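PDB 4AIV: probable nitrite reductase [nad(p)h] small subunit NIRD from Mycobacterium tuberculosis, which probably supports the NADH-dependent reduction of nitrite to ammonium as the Rieske-like small subunit that associates with NirB. Local coordinates for residues Val35-Leu40 and Val45-Asn50; Val74-Pro77 and Ala82-Leu85. All coordinates share one frame; numbering follows the deposited sequence.

Overall arrangement
Both contacts are antiparallel hairpins of a Rieske-like fold. Contact 1 pairs neighbouring strands inside the large six-stranded sheet, its centre about 2 Å from the centre of the chain. Contact 2 closes the smaller three-stranded sheet, and the centres of the two contacts lie about 10 Å apart. Phe-38 is the main bridge between them: its CZ packs 3.6 Å from CG2 of Val-74, and its CD1 lies 3.9 Å from CD2 of Leu-85. Leu-40 adds a further apolar contact, its CD2 lying 3.8 Å from CD1 of Leu-85. A glycerol, probably from the crystallisation liquor, lies near this junction, about 4 Å from the side chain of Leu-40 and about 6 Å from that of Leu-85.

Contact 1 (Val35-Leu40 and Val45-Asn50); sequences VALFRL and VHAVGN
With chi1 near -60° in both, Leu-40 (-52°) and His-46 (-62°) carry CG beside their own backbone N, and the two side chains meet at about a right angle, CD1 of Leu-40 lying 3.6 Å from CD2 of His-46. NE2 of the imidazole is hydrogen-bonded to OG of Ser-44, which helps to fix the ring. On the same face as His-46, Phe-38 turns an edge to Val-48, whose CG2 lies 4.3 Å from CE1. Between the strands, the pairs Ala-36/Val-48 and Phe-38/His-46 are each joined by two backbone hydrogen bonds; the shortest runs from N of Ala-36 to O of Val-48 at 2.6 Å. Leu-37, Val-45 and Ala-47 make the other face largely aliphatic, though Arg-39 also stands on it; at its end CG1 of Val-35 meets CB of Ala-47 at 3.6 Å. OD1 of Asn-50 accepts a bond from N of Ser-61. This antiparallel hairpin lies between strand 25-28, bonded to strand 34-39, and strand 100-105, bonded to strand 45-49; Leu-37, Val-45 and Ala-47 pack on strand 110-117, whereas Phe-38 and Leu-40 touch Val-65 of strand 64-68.

Contact 2 (Val74-Pro77 and Ala82-Leu85); sequences VQSP and AFAL
Val-74 and Leu-85 cross at about a right angle, with CG1 of the valine 3.8 Å from CD2 of the leucine. The valine has turned CG1 into the place between its own backbone N and carbonyl carbon (chi1 58°), and from there the methyl reaches both Leu-85 and the carbonyl O of Phe-83, again at 3.8 Å. CB of Phe-83 lies beside the same methyl, so Phe-83 and Leu-85 together cover it. The hairpin of strands 71-75 and 82-84, part of the three-stranded sheet, thereby sets Val-74 and Leu-85 against Phe-38 of strand 34-39 in the larger sheet.

The ring of Phe-83 comes to the first segment by its edge. The carbonyl O of Val-74 lies in the ring plane, 4.0 Å from CD1, and CB of Ser-76 approaches farther along the rim, 4.3 Å from CE1. Beyond the segments the phenyl group touches Pro-53 and Cys-90. Across the other face of the hairpin, Gln-75 lays its CG alongside Ala-82, 4.1 Å from CA, while the rest of its chain runs on extended.

Between the strands, Val-74 and Phe-83 form an antiparallel hydrogen-bonded pair: N of Val-74 reaches O of Phe-83 at 2.9 Å, and N of Phe-83 reaches O of Val-74 at the same length, each donor tilted by 20° or slightly more from the carbonyl plane it approaches.

In the buried Val-74/Phe-83 pair, then, the polar backbone atoms satisfy one another while the side chains supply an apolar covering on one face. At the turn end, OG of Ser-76 accepts the N-H of Gln-81, and OD2 of Asp-92, from beyond strand 82-84, accepts that of Ala-82.

Contact 1 (Val35-Leu40 and Val45-Asn50)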
loop_
_atom_site.group_PDB
_atom_site.type_symbol
_atom_site.label_atom_id
_atom_site.label_comp_id
_atom_site.label_asym_id
_atom_site.label_seq_id
_atom_site.Cartn_x
_atom_site.Cartn_y
_atom_site.Cartn_z
ATOM N N VAL A 35 -1.844 6.450 3.269
ATOM C CA VAL A 35 -1.267 5.298 2.602
ATOM C C VAL A 35 -1.724 3.991 3.259
ATOM O O VAL A 35 -1.837 3.922 4.482
ATOM C CB VAL A 35 0.268 5.427 2.663
ATOM C CG1 VAL A 35 0.936 4.080 2.658
ATOM C CG2 VAL A 35 0.756 6.321 1.522
ATOM N N ALA A 36 -2.025 2.975 2.449
ATOM C CA ALA A 36 -2.264 1.634 2.977
ATOM C C ALA A 36 -0.972 0.827 2.822
ATOM O O ALA A 36 -0.504 0.601 1.694
ATOM C CB ALA A 36 -3.414 0.954 2.233
ATOM N N LEU A 37 -0.399 0.411 3.948
ATOM C CA LEU A 37 0.873 -0.312 3.960
ATOM C C LEU A 37 0.670 -1.786 4.306
ATOM O O LEU A 37 0.003 -2.109 5.291
ATOM C CB LEU A 37 1.829 0.323 4.978
ATOM C CG LEU A 37 3.188 -0.374 5.199
ATOM C CD1 LEU A 37 4.111 -0.272 3.955
ATOM C CD2 LEU A 37 3.886 0.178 6.447
ATOM N N PHE A 38 1.254 -2.672 3.500
ATOM C CA PHE A 38 1.143 -4.114 3.705
ATOM C C PHE A 38 2.525 -4.785 3.653
ATOM O O PHE A 38 3.344 -4.466 2.791
ATOM C CB PHE A 38 0.298 -4.746 2.591
ATOM C CG PHE A 38 -1.085 -4.157 2.440
ATOM C CD1 PHE A 38 -1.298 -3.037 1.641
ATOM C CD2 PHE A 38 -2.175 -4.741 3.074
ATOM C CE1 PHE A 38 -2.578 -2.512 1.480
ATOM C CE2 PHE A 38 -3.463 -4.215 2.922
ATOM C CZ PHE A 38 -3.659 -3.099 2.131
ATOM N N ARG A 39 2.764 -5.733 4.552
ATOM C CA ARG A 39 3.884 -6.665 4.415
ATOM C C ARG A 39 3.351 -8.008 3.883
ATOM O O ARG A 39 2.310 -8.495 4.334
ATOM C CB ARG A 39 4.588 -6.847 5.762
ATOM C CG ARG A 39 5.442 -8.104 5.901
ATOM C CD ARG A 39 6.127 -8.131 7.269
ATOM N NE ARG A 39 6.818 -9.394 7.520
ATOM C CZ ARG A 39 7.465 -9.686 8.645
ATOM N NH1 ARG A 39 7.525 -8.805 9.638
ATOM N NH2 ARG A 39 8.058 -10.865 8.772
ATOM N N LEU A 40 4.047 -8.598 2.914
ATOM C CA LEU A 40 3.619 -9.880 2.347
ATOM C C LEU A 40 4.462 -11.038 2.880
ATOM O O LEU A 40 5.505 -10.822 3.500
ATOM C CB LEU A 40 3.704 -9.850 0.817
ATOM C CG LEU A 40 3.006 -8.681 0.110
ATOM C CD1 LEU A 40 3.078 -8.849 -1.400
ATOM C CD2 LEU A 40 1.548 -8.540 0.565
ATOM N N VAL A 45 7.372 -5.145 1.506
ATOM C CA VAL A 45 6.378 -4.178 1.954
ATOM C C VAL A 45 5.905 -3.380 0.752
ATOM O O VAL A 45 6.685 -3.099 -0.160
ATOM C CB VAL A 45 6.910 -3.233 3.077
ATOM C CG1 VAL A 45 7.222 -4.034 4.338
ATOM C CG2 VAL A 45 8.144 -2.449 2.610
ATOM N N HIS A 46 4.617 -3.045 0.736
ATOM C CA HIS A 46 4.035 -2.298 -0.373
ATOM C C HIS A 46 3.110 -1.216 0.168
ATOM O O HIS A 46 2.343 -1.456 1.110
ATOM C CB HIS A 46 3.270 -3.235 -1.312
ATOM C CG HIS A 46 4.142 -4.265 -1.957
ATOM N ND1 HIS A 46 4.805 -4.054 -3.143
ATOM C CD2 HIS A 46 4.499 -5.508 -1.543
ATOM C CE1 HIS A 46 5.520 -5.113 -3.449
ATOM N NE2 HIS A 46 5.349 -6.023 -2.493
ATOM N N ALA A 47 3.186 -0.030 -0.422
ATOM C CA ALA A 47 2.353 1.091 0.017
ATOM C C ALA A 47 1.538 1.634 -1.144
ATOM O O ALA A 47 2.098 2.031 -2.186
ATOM C CB ALA A 47 3.218 2.197 0.625
ATOM N N VAL A 48 0.213 1.634 -0.977
ATOM C CA VAL A 48 -0.684 2.182 -1.985
ATOM C C VAL A 48 -1.630 3.205 -1.342
ATOM O O VAL A 48 -1.709 3.305 -0.112
ATOM C CB VAL A 48 -1.502 1.076 -2.727
ATOM C CG1 VAL A 48 -0.567 0.130 -3.490
ATOM C CG2 VAL A 48 -2.386 0.301 -1.754
ATOM N N GLY A 49 -2.324 3.977 -2.168
ATOM C CA GLY A 49 -3.306 4.927 -1.660
ATOM C C GLY A 49 -4.292 4.272 -0.701
ATOM O O GLY A 49 -4.773 3.170 -0.953
ATOM N N ASN A 50 -4.585 4.939 0.409
ATOM C CA ASN A 50 -5.515 4.393 1.400
ATOM C C ASN A 50 -6.985 4.640 1.039
ATOM O O ASN A 50 -7.903 4.056 1.640
ATOM C CB ASN A 50 -5.215 4.973 2.786
ATOM C CG ASN A 50 -5.802 4.138 3.903
ATOM O OD1 ASN A 50 -5.819 2.900 3.835
ATOM N ND2 ASN A 50 -6.294 4.807 4.940
#

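Contact 2 (Val74-Pro77 and Ala82-Leu85)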
loop_
_atom_site.group_PDB
_atom_site.type_symbol
_atom_site.label_atom_id
_atom_site.label_comp_id
_atom_site.label_asym_id
_atom_site.label_seq_id
_atom_site.Cartn_x
_atom_site.Cartn_y
_atom_site.Cartn_z
ATOM N N VAL A 74 -4.613 -6.258 -3.298
ATOM C CA VAL A 74 -5.509 -6.064 -2.169
ATOM C C VAL A 74 -6.926 -5.837 -2.711
ATOM O O VAL A 74 -7.121 -5.118 -3.699
ATOM C CB VAL A 74 -5.052 -4.875 -1.276
ATOM C CG1 VAL A 74 -4.968 -3.584 -2.087
ATOM C CG2 VAL A 74 -5.987 -4.704 -0.074
ATOM N N GLN A 75 -7.909 -6.473 -2.085
ATOM C CA GLN A 75 -9.297 -6.225 -2.443
ATOM C C GLN A 75 -9.905 -5.198 -1.510
ATOM O O GLN A 75 -9.786 -5.313 -0.294
ATOM C CB GLN A 75 -10.107 -7.517 -2.423
ATOM C CG GLN A 75 -9.839 -8.371 -3.637
ATOM C CD GLN A 75 -10.642 -9.640 -3.630
ATOM O OE1 GLN A 75 -10.642 -10.379 -2.641
ATOM N NE2 GLN A 75 -11.347 -9.905 -4.733
ATOM N N SER A 76 -10.538 -4.181 -2.084
ATOM C CA SER A 76 -11.198 -3.158 -1.282
ATOM C C SER A 76 -12.302 -3.805 -0.434
ATOM O O SER A 76 -12.999 -4.709 -0.901
ATOM C CB SER A 76 -11.776 -2.075 -2.189
ATOM O OG SER A 76 -12.658 -2.645 -3.144
ATOM N N PRO A 77 -12.450 -3.354 0.822
ATOM C CA PRO A 77 -13.324 -3.951 1.848
ATOM C C PRO A 77 -14.803 -4.182 1.478
ATOM O O PRO A 77 -15.321 -5.268 1.756
ATOM C CB PRO A 77 -13.223 -2.950 3.002
ATOM C CG PRO A 77 -11.860 -2.416 2.879
ATOM C CD PRO A 77 -11.608 -2.287 1.389
ATOM N N ALA A 82 -10.092 -5.634 -6.939
ATOM C CA ALA A 82 -8.671 -5.943 -6.752
ATOM C C ALA A 82 -7.748 -4.854 -7.295
ATOM O O ALA A 82 -7.914 -4.391 -8.435
ATOM C CB ALA A 82 -8.323 -7.294 -7.404
ATOM N N PHE A 83 -6.782 -4.450 -6.470
ATOM C CA PHE A 83 -5.750 -3.494 -6.862
ATOM C C PHE A 83 -4.365 -4.135 -6.722
ATOM O O PHE A 83 -4.008 -4.627 -5.651
ATOM C CB PHE A 83 -5.829 -2.218 -6.010
ATOM C CG PHE A 83 -7.105 -1.434 -6.208
ATOM C CD1 PHE A 83 -8.253 -1.768 -5.505
ATOM C CD2 PHE A 83 -7.159 -0.368 -7.106
ATOM C CE1 PHE A 83 -9.436 -1.057 -5.684
ATOM C CE2 PHE A 83 -8.339 0.349 -7.288
ATOM C CZ PHE A 83 -9.481 0.001 -6.571
ATOM N N ALA A 84 -3.594 -4.120 -7.808
ATOM C CA ALA A 84 -2.227 -4.646 -7.803
ATOM C C ALA A 84 -1.336 -3.843 -6.851
ATOM O O ALA A 84 -1.320 -2.610 -6.899
ATOM C CB ALA A 84 -1.655 -4.621 -9.210
ATOM N N LEU A 85 -0.591 -4.531 -5.983
ATOM C CA LEU A 85 0.230 -3.821 -4.993
ATOM C C LEU A 85 1.491 -3.224 -5.625
ATOM O O LEU A 85 2.082 -2.275 -5.088
ATOM C CB LEU A 85 0.564 -4.732 -3.795
ATOM C CG LEU A 85 -0.622 -5.073 -2.872
ATOM C CD1 LEU A 85 -0.248 -6.145 -1.825
ATOM C CD2 LEU A 85 -1.138 -3.819 -2.179
#